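Local coordinates for protein N-acylethanolamine-hydrolyzing acid amidase subunit beta (Caenorhabditis elegans, PDB 6DY3) that probably hydrolyses bioactive fatty acid amides such as N-palmitoylethanolamine to ethanolamine and free fatty acid, as part of a heterodimer formed by autocatalytic cleavage, at residues Y123-V136 with V147-E161. Numbering follows the deposited sequence.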
ATOM      1  N   TYR B 123       0.085   3.420   9.305  1.00 30.16           N
ATOM      2  CA  TYR B 123      -1.363   3.430   9.443  1.00 32.73           C
ATOM      3  C   TYR B 123      -1.929   2.404   8.479  1.00 31.13           C
ATOM      4  O   TYR B 123      -1.702   2.496   7.269  1.00 29.05           O
ATOM      5  CB  TYR B 123      -1.945   4.805   9.137  1.00 35.48           C
ATOM      6  CG  TYR B 123      -1.553   5.892  10.110  1.00 38.06           C
ATOM      7  CD1 TYR B 123      -2.051   5.903  11.408  1.00 36.97           C
ATOM      8  CD2 TYR B 123      -0.712   6.929   9.721  1.00 35.27           C
ATOM      9  CE1 TYR B 123      -1.708   6.904  12.293  1.00 37.43           C
ATOM     10  CE2 TYR B 123      -0.367   7.935  10.601  1.00 35.83           C
ATOM     11  CZ  TYR B 123      -0.867   7.917  11.883  1.00 37.15           C
ATOM     12  OH  TYR B 123      -0.523   8.920  12.758  1.00 39.75           O
ATOM     13  N   ILE B 124      -2.677   1.444   9.013  1.00 30.95           N
ATOM     14  CA  ILE B 124      -3.360   0.437   8.212  1.00 28.79           C
ATOM     15  C   ILE B 124      -4.839   0.794   8.208  1.00 28.61           C
ATOM     16  O   ILE B 124      -5.485   0.818   9.264  1.00 30.57           O
ATOM     17  CB  ILE B 124      -3.123  -0.981   8.758  1.00 28.74           C
ATOM     18  CG1 ILE B 124      -1.624  -1.293   8.762  1.00 30.25           C
ATOM     19  CG2 ILE B 124      -3.883  -1.999   7.921  1.00 30.52           C
ATOM     20  CD1 ILE B 124      -1.258  -2.604   9.412  1.00 31.41           C
ATOM     21  N   ILE B 125      -5.370   1.080   7.025  1.00 26.13           N
ATOM     22  CA  ILE B 125      -6.762   1.481   6.850  1.00 27.19           C
ATOM     23  C   ILE B 125      -7.501   0.308   6.228  1.00 26.68           C
ATOM     24  O   ILE B 125      -7.123  -0.173   5.153  1.00 25.93           O
ATOM     25  CB  ILE B 125      -6.883   2.741   5.979  1.00 27.48           C
ATOM     26  CG1 ILE B 125      -6.250   3.949   6.680  1.00 28.64           C
ATOM     27  CG2 ILE B 125      -8.337   3.028   5.641  1.00 26.67           C
ATOM     28  CD1 ILE B 125      -4.755   4.095   6.464  1.00 27.50           C
ATOM     29  N   VAL B 126      -8.559  -0.142   6.894  1.00 32.99           N
ATOM     30  CA  VAL B 126      -9.312  -1.316   6.476  1.00 39.29           C
ATOM     31  C   VAL B 126     -10.771  -0.919   6.303  1.00 39.55           C
ATOM     32  O   VAL B 126     -11.334  -0.201   7.139  1.00 37.91           O
ATOM     33  CB  VAL B 126      -9.175  -2.469   7.495  1.00 42.44           C
ATOM     34  CG1 VAL B 126      -9.727  -3.767   6.913  1.00 44.47           C
ATOM     35  CG2 VAL B 126      -7.726  -2.641   7.928  1.00 43.22           C
ATOM     36  N   ALA B 127     -11.381  -1.392   5.220  1.00 38.99           N
ATOM     37  CA  ALA B 127     -12.777  -1.123   4.912  1.00 39.28           C
ATOM     38  C   ALA B 127     -13.526  -2.437   4.742  1.00 42.07           C
ATOM     39  O   ALA B 127     -13.011  -3.382   4.136  1.00 42.74           O
ATOM     40  CB  ALA B 127     -12.904  -0.277   3.642  1.00 34.54           C
ATOM     41  N   GLY B 128     -14.745  -2.492   5.273  1.00 44.00           N
ATOM     42  CA  GLY B 128     -15.530  -3.711   5.242  1.00 45.89           C
ATOM     43  C   GLY B 128     -16.835  -3.584   4.483  1.00 44.85           C
ATOM     44  O   GLY B 128     -16.933  -2.834   3.506  1.00 42.14           O
ATOM     45  N   ILE B 129     -17.852  -4.323   4.933  1.00 45.66           N
ATOM     46  CA  ILE B 129     -19.126  -4.393   4.225  1.00 42.02           C
ATOM     47  C   ILE B 129     -20.282  -4.136   5.185  1.00 44.70           C
ATOM     48  O   ILE B 129     -21.318  -3.588   4.789  1.00 44.32           O
ATOM     49  CB  ILE B 129     -19.278  -5.754   3.525  1.00 39.52           C
ATOM     50  CG1 ILE B 129     -19.251  -6.882   4.559  1.00 44.92           C
ATOM     51  CG2 ILE B 129     -18.178  -5.924   2.477  1.00 38.45           C
ATOM     52  CD1 ILE B 129     -19.283  -8.287   3.963  1.00 51.76           C
ATOM     53  N   LYS B 130     -20.114  -4.508   6.454  1.00 48.53           N
ATOM     54  CA  LYS B 130     -21.168  -4.325   7.441  1.00 51.53           C
ATOM     55  C   LYS B 130     -21.060  -2.935   8.071  1.00 54.30           C
ATOM     56  O   LYS B 130     -20.220  -2.115   7.697  1.00 57.50           O
ATOM     57  CB  LYS B 130     -21.106  -5.430   8.495  1.00 50.12           C
ATOM     58  CG  LYS B 130     -21.509  -6.794   7.964  1.00 51.76           C
ATOM     59  CD  LYS B 130     -20.996  -7.942   8.826  1.00 55.59           C
ATOM     60  CE  LYS B 130     -21.361  -7.775  10.290  1.00 58.56           C
ATOM     61  NZ  LYS B 130     -20.776  -8.853  11.128  1.00 60.00           N
ATOM     62  N   LYS B 131     -21.918  -2.670   9.053  1.00 52.48           N
ATOM     63  CA  LYS B 131     -21.987  -1.345   9.652  1.00 48.81           C
ATOM     64  C   LYS B 131     -20.720  -1.026  10.432  1.00 48.93           C
ATOM     65  O   LYS B 131     -20.182  -1.870  11.153  1.00 46.51           O
ATOM     66  CB  LYS B 131     -23.204  -1.244  10.564  1.00 50.97           C
ATOM     67  CG  LYS B 131     -23.344   0.081  11.290  1.00 51.43           C
ATOM     68  CD  LYS B 131     -24.502   0.031  12.272  1.00 55.60           C
ATOM     69  CE  LYS B 131     -24.658   1.337  13.026  1.00 60.34           C
ATOM     70  NZ  LYS B 131     -25.614   1.193  14.156  1.00 65.97           N
ATOM     71  N   ASN B 132     -20.256   0.218  10.292  1.00 53.06           N
ATOM     72  CA  ASN B 132     -19.093   0.734  11.008  1.00 49.77           C
ATOM     73  C   ASN B 132     -17.841  -0.085  10.738  1.00 48.28           C
ATOM     74  O   ASN B 132     -16.862   0.011  11.483  1.00 52.61           O
ATOM     75  CB  ASN B 132     -19.359   0.809  12.516  1.00 50.13           C
ATOM     76  CG  ASN B 132     -20.196   2.019  12.902  1.00 51.92           C
ATOM     77  OD1 ASN B 132     -20.099   3.082  12.288  1.00 48.87           O
ATOM     78  ND2 ASN B 132     -21.026   1.860  13.923  1.00 54.91           N
ATOM     79  N   GLU B 133     -17.845  -0.891   9.675  1.00 44.74           N
ATOM     80  CA  GLU B 133     -16.675  -1.690   9.315  1.00 43.99           C
ATOM     81  C   GLU B 133     -15.718  -0.814   8.506  1.00 43.74           C
ATOM     82  O   GLU B 133     -15.552  -0.950   7.293  1.00 42.73           O
ATOM     83  CB  GLU B 133     -17.081  -2.945   8.558  1.00 44.51           C
ATOM     84  CG  GLU B 133     -17.657  -4.027   9.460  1.00 48.73           C
ATOM     85  CD  GLU B 133     -17.668  -5.406   8.817  1.00 49.15           C
ATOM     86  OE1 GLU B 133     -17.609  -5.492   7.572  1.00 47.80           O
ATOM     87  OE2 GLU B 133     -17.760  -6.408   9.560  1.00 49.67           O
ATOM     88  N   GLY B 134     -15.110   0.132   9.217  1.00 44.70           N
ATOM     89  CA  GLY B 134     -14.063   0.977   8.683  1.00 41.32           C
ATOM     90  C   GLY B 134     -13.185   1.458   9.819  1.00 39.81           C
ATOM     91  O   GLY B 134     -13.686   2.058  10.773  1.00 42.79           O
ATOM     92  N   VAL B 135     -11.882   1.192   9.751  1.00 35.15           N
ATOM     93  CA  VAL B 135     -10.996   1.452  10.876  1.00 34.30           C
ATOM     94  C   VAL B 135      -9.645   1.946  10.376  1.00 32.65           C
ATOM     95  O   VAL B 135      -9.166   1.546   9.311  1.00 32.56           O
ATOM     96  CB  VAL B 135     -10.806   0.191  11.749  1.00 36.96           C
ATOM     97  CG1 VAL B 135     -10.088  -0.911  10.964  1.00 33.75           C
ATOM     98  CG2 VAL B 135     -10.044   0.533  13.019  1.00 40.65           C
ATOM     99  N   VAL B 136      -9.037   2.829  11.159  1.00 31.58           N
ATOM    100  CA  VAL B 136      -7.630   3.177  11.014  1.00 30.02           C
ATOM    101  C   VAL B 136      -6.882   2.462  12.124  1.00 31.84           C
ATOM    102  O   VAL B 136      -7.201   2.636  13.305  1.00 33.17           O
ATOM    103  CB  VAL B 136      -7.405   4.696  11.083  1.00 29.46           C
ATOM    104  CG1 VAL B 136      -5.923   5.016  11.163  1.00 29.00           C
ATOM    105  CG2 VAL B 136      -8.017   5.377   9.874  1.00 28.57           C
ATOM    106  N   VAL B 147      -6.757   1.265  17.513  1.00 47.09           N
ATOM    107  CA  VAL B 147      -7.801   1.207  16.499  1.00 46.81           C
ATOM    108  C   VAL B 147      -8.738   2.392  16.676  1.00 48.98           C
ATOM    109  O   VAL B 147      -9.031   2.805  17.804  1.00 51.60           O
ATOM    110  CB  VAL B 147      -8.582  -0.120  16.572  1.00 48.54           C
ATOM    111  CG1 VAL B 147      -7.662  -1.287  16.240  1.00 47.02           C
ATOM    112  CG2 VAL B 147      -9.209  -0.299  17.943  1.00 50.27           C
ATOM    113  N   TYR B 148      -9.208   2.937  15.555  1.00 51.23           N
ATOM    114  CA  TYR B 148     -10.167   4.040  15.552  1.00 52.38           C
ATOM    115  C   TYR B 148     -11.229   3.716  14.509  1.00 50.69           C
ATOM    116  O   TYR B 148     -11.016   3.954  13.311  1.00 51.48           O
ATOM    117  CB  TYR B 148      -9.487   5.371  15.250  1.00 53.13           C
ATOM    118  CG  TYR B 148      -8.321   5.667  16.158  1.00 61.70           C
ATOM    119  CD1 TYR B 148      -7.031   5.261  15.823  1.00 63.97           C
ATOM    120  CD2 TYR B 148      -8.506   6.347  17.357  1.00 68.82           C
ATOM    121  CE1 TYR B 148      -5.956   5.530  16.657  1.00 67.81           C
ATOM    122  CE2 TYR B 148      -7.436   6.622  18.200  1.00 71.78           C
ATOM    123  CZ  TYR B 148      -6.165   6.212  17.846  1.00 72.45           C
ATOM    124  OH  TYR B 148      -5.103   6.484  18.680  1.00 76.47           O
ATOM    125  N   PRO B 149     -12.372   3.170  14.913  1.00 52.07           N
ATOM    126  CA  PRO B 149     -13.368   2.713  13.942  1.00 52.19           C
ATOM    127  C   PRO B 149     -14.378   3.795  13.570  1.00 51.13           C
ATOM    128  O   PRO B 149     -14.420   4.882  14.149  1.00 50.46           O
ATOM    129  CB  PRO B 149     -14.057   1.558  14.680  1.00 49.96           C
ATOM    130  CG  PRO B 149     -13.854   1.852  16.147  1.00 50.23           C
ATOM    131  CD  PRO B 149     -12.849   2.966  16.290  1.00 51.17           C
ATOM    132  N   LEU B 150     -15.197   3.466  12.573  1.00 50.12           N
ATOM    133  CA  LEU B 150     -16.310   4.323  12.191  1.00 49.76           C
ATOM    134  C   LEU B 150     -17.387   4.316  13.270  1.00 52.49           C
ATOM    135  O   LEU B 150     -17.604   3.316  13.961  1.00 54.04           O
ATOM    136  CB  LEU B 150     -16.910   3.857  10.863  1.00 46.98           C
ATOM    137  CG  LEU B 150     -16.142   4.152   9.574  1.00 44.68           C
ATOM    138  CD1 LEU B 150     -16.783   3.429   8.401  1.00 43.04           C
ATOM    139  CD2 LEU B 150     -16.107   5.650   9.309  1.00 46.51           C
ATOM    140  N   ASN B 151     -18.059   5.464  13.420  1.00 51.96           N
ATOM    141  CA  ASN B 151     -19.160   5.619  14.373  1.00 56.11           C
ATOM    142  C   ASN B 151     -20.245   6.446  13.672  1.00 56.56           C
ATOM    143  O   ASN B 151     -20.421   7.639  13.939  1.00 58.05           O
ATOM    144  CB  ASN B 151     -18.685   6.275  15.667  1.00 58.54           C
ATOM    145  CG  ASN B 151     -19.647   6.062  16.815  1.00 63.59           C
ATOM    146  OD1 ASN B 151     -20.823   5.752  16.611  1.00 64.86           O
ATOM    147  ND2 ASN B 151     -19.155   6.238  18.034  1.00 65.79           N
ATOM    148  N   VAL B 152     -20.986   5.798  12.768  1.00 52.29           N
ATOM    149  CA  VAL B 152     -21.957   6.523  11.952  1.00 54.20           C
ATOM    150  C   VAL B 152     -23.054   7.127  12.813  1.00 64.41           C
ATOM    151  O   VAL B 152     -23.572   8.208  12.502  1.00 65.63           O
ATOM    152  CB  VAL B 152     -22.545   5.606  10.859  1.00 52.19           C
ATOM    153  CG1 VAL B 152     -21.472   5.229   9.839  1.00 48.78           C
ATOM    154  CG2 VAL B 152     -23.176   4.359  11.476  1.00 55.77           C
ATOM    155  N   ASP B 153     -23.421   6.462  13.908  1.00 72.81           N
ATOM    156  CA  ASP B 153     -24.464   7.000  14.774  1.00 76.73           C
ATOM    157  C   ASP B 153     -23.997   8.234  15.532  1.00 74.51           C
ATOM    158  O   ASP B 153     -24.833   9.047  15.942  1.00 78.40           O
ATOM    159  CB  ASP B 153     -24.951   5.923  15.742  1.00 77.66           C
ATOM    160  CG  ASP B 153     -25.690   4.791  15.033  1.00 79.16           C
ATOM    161  OD1 ASP B 153     -26.174   4.993  13.894  1.00 76.07           O
ATOM    162  OD2 ASP B 153     -25.799   3.697  15.622  1.00 82.88           O
ATOM    163  N   ALA B 154     -22.689   8.390  15.730  1.00 65.86           N
ATOM    164  CA  ALA B 154     -22.118   9.605  16.292  1.00 63.55           C
ATOM    165  C   ALA B 154     -21.741  10.620  15.217  1.00 65.28           C
ATOM    166  O   ALA B 154     -20.984  11.558  15.495  1.00 56.88           O
ATOM    167  CB  ALA B 154     -20.895   9.264  17.144  1.00 61.45           C
ATOM    168  N   ASN B 155     -22.253  10.446  13.997  1.00 78.75           N
ATOM    169  CA  ASN B 155     -21.946  11.329  12.873  1.00 84.90           C
ATOM    170  C   ASN B 155     -20.466  11.274  12.498  1.00 78.45           C
ATOM    171  O   ASN B 155     -19.903  12.256  12.008  1.00 80.93           O
ATOM    172  CB  ASN B 155     -22.367  12.771  13.170  1.00 91.19           C
ATOM    173  CG  ASN B 155     -22.543  13.596  11.908  1.00 93.35           C
ATOM    174  OD1 ASN B 155     -23.040  13.101  10.895  1.00 93.48           O
ATOM    175  ND2 ASN B 155     -22.126  14.857  11.959  1.00 94.36           N
ATOM    176  N   GLN B 156     -19.830  10.124  12.717  1.00 65.73           N
ATOM    177  CA  GLN B 156     -18.441   9.890  12.330  1.00 56.19           C
ATOM    178  C   GLN B 156     -18.454   8.866  11.197  1.00 49.49           C
ATOM    179  O   GLN B 156     -18.165   7.684  11.391  1.00 45.90           O
ATOM    180  CB  GLN B 156     -17.619   9.417  13.520  1.00 57.52           C
ATOM    181  CG  GLN B 156     -17.599  10.406  14.682  1.00 64.75           C
ATOM    182  CD  GLN B 156     -16.810   9.896  15.881  1.00 69.45           C
ATOM    183  OE1 GLN B 156     -16.556   8.699  16.013  1.00 69.37           O
ATOM    184  NE2 GLN B 156     -16.413  10.812  16.756  1.00 73.15           N
ATOM    185  N   TRP B 157     -18.788   9.338   9.997  1.00 47.25           N
ATOM    186  CA  TRP B 157     -19.016   8.464   8.855  1.00 44.07           C
ATOM    187  C   TRP B 157     -17.810   8.337   7.937  1.00 41.18           C
ATOM    188  O   TRP B 157     -17.885   7.594   6.954  1.00 36.21           O
ATOM    189  CB  TRP B 157     -20.224   8.949   8.043  1.00 44.97           C
ATOM    190  CG  TRP B 157     -20.130  10.372   7.556  1.00 42.78           C
ATOM    191  CD1 TRP B 157     -20.407  11.502   8.267  1.00 41.03           C
ATOM    192  CD2 TRP B 157     -19.746  10.808   6.244  1.00 40.95           C
ATOM    193  NE1 TRP B 157     -20.218  12.615   7.485  1.00 41.54           N
ATOM    194  CE2 TRP B 157     -19.812  12.219   6.238  1.00 41.15           C
ATOM    195  CE3 TRP B 157     -19.354  10.145   5.076  1.00 38.41           C
ATOM    196  CZ2 TRP B 157     -19.497  12.978   5.109  1.00 40.01           C
ATOM    197  CZ3 TRP B 157     -19.040  10.902   3.954  1.00 37.59           C
ATOM    198  CH2 TRP B 157     -19.114  12.303   3.981  1.00 37.63           C
ATOM    199  N   PHE B 158     -16.710   9.042   8.215  1.00 44.47           N
ATOM    200  CA  PHE B 158     -15.502   8.919   7.406  1.00 41.13           C
ATOM    201  C   PHE B 158     -14.259   8.938   8.288  1.00 37.08           C
ATOM    202  O   PHE B 158     -14.272   9.424   9.422  1.00 37.80           O
ATOM    203  CB  PHE B 158     -15.408  10.029   6.338  1.00 40.80           C
ATOM    204  CG  PHE B 158     -15.357  11.423   6.899  1.00 41.83           C
ATOM    205  CD1 PHE B 158     -14.166  11.968   7.337  1.00 41.96           C
ATOM    206  CD2 PHE B 158     -16.497  12.193   6.964  1.00 43.86           C
ATOM    207  CE1 PHE B 158     -14.120  13.248   7.850  1.00 44.36           C
ATOM    208  CE2 PHE B 158     -16.457  13.477   7.474  1.00 47.62           C
ATOM    209  CZ  PHE B 158     -15.266  14.003   7.916  1.00 47.98           C
ATOM    210  N   LEU B 159     -13.177   8.385   7.741  1.00 32.43           N
ATOM    211  CA  LEU B 159     -11.865   8.380   8.373  1.00 31.93           C
ATOM    212  C   LEU B 159     -10.829   8.795   7.339  1.00 33.93           C
ATOM    213  O   LEU B 159     -10.870   8.329   6.196  1.00 32.19           O
ATOM    214  CB  LEU B 159     -11.511   7.001   8.931  1.00 31.68           C
ATOM    215  CG  LEU B 159     -12.331   6.509  10.120  1.00 33.55           C
ATOM    216  CD1 LEU B 159     -12.148   5.018  10.303  1.00 30.23           C
ATOM    217  CD2 LEU B 159     -11.938   7.253  11.375  1.00 36.71           C
ATOM    218  N   VAL B 160      -9.916   9.681   7.737  1.00 34.13           N
ATOM    219  CA  VAL B 160      -8.864  10.184   6.859  1.00 32.23           C
ATOM    220  C   VAL B 160      -7.531  10.105   7.590  1.00 32.04           C
ATOM    221  O   VAL B 160      -7.422  10.535   8.744  1.00 35.59           O
ATOM    222  CB  VAL B 160      -9.135  11.632   6.406  1.00 34.66           C
ATOM    223  CG1 VAL B 160      -8.023  12.116   5.473  1.00 35.21           C
ATOM    224  CG2 VAL B 160     -10.486  11.730   5.729  1.00 33.27           C
ATOM    225  N   GLU B 161      -6.510   9.601   6.905  1.00 33.58           N
ATOM    226  CA  GLU B 161      -5.192   9.497   7.504  1.00 36.82           C
ATOM    227  C   GLU B 161      -4.133   9.690   6.424  1.00 34.81           C
ATOM    228  O   GLU B 161      -4.330   9.311   5.269  1.00 37.70           O
ATOM    229  CB  GLU B 161      -5.019   8.141   8.216  1.00 38.44           C
ATOM    230  CG  GLU B 161      -3.896   8.114   9.242  1.00 42.94           C
ATOM    231  CD  GLU B 161      -4.003   9.249  10.256  1.00 46.35           C
ATOM    232  OE1 GLU B 161      -4.898   9.184  11.130  1.00 47.05           O
ATOM    233  OE2 GLU B 161      -3.206  10.212  10.169  1.00 46.00           O
TER
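K131 NZ forms a salt bridge with D153 OD2 at 2.9 Å, on the syn side of a poorly ordered carboxylate; a fully extended chain (chi1 178°) carries the ammonium across to it. N132 makes the neighbouring link: its OD1 takes the N-H of V152 in the amide plane, on a lone pair, with an N-H...O angle of 162°. Asparagine suits this place, since its positive phi fits the type II turn K130-E133 while its short amide meets the 3-10 segment. The turn joins two strands of one sheet of the Ntn-hydrolase fold, whose outermost strand in this chain, 145-149, pairs with 134-139 as a hairpin. There V136 and Y148 form an antiparallel hydrogen-bonded pair, N to O both ways, and L150 N reaches G134 O at 2.7 Å. G134 has no side chain, so L150 CD1 packs 3.7 Å from its CA; a CB would clash with that methyl.

The strand 158-161 belongs to the second sheet, and L159 and E161 point from it toward the first. L159 CB lies 4.0 Å from V136 CG2, the two side chains running alongside in opposite senses. Deeper in, E161, salt-bridged through OE1 to K169, bends after CG and stacks its carboxylate on the Y123 ring, the two planes 20° apart. Y123 OH hydrogen-bonds to F164 O, and its side chain lies about 6 Å from that of N163, probably important for activity. Replacing Y123 by an alanine would probably leave F164 O without its donor and free the E161 chain to shift. E161 CG makes a CH-pi contact over the Y123 ring, 3.4 Å from its centroid.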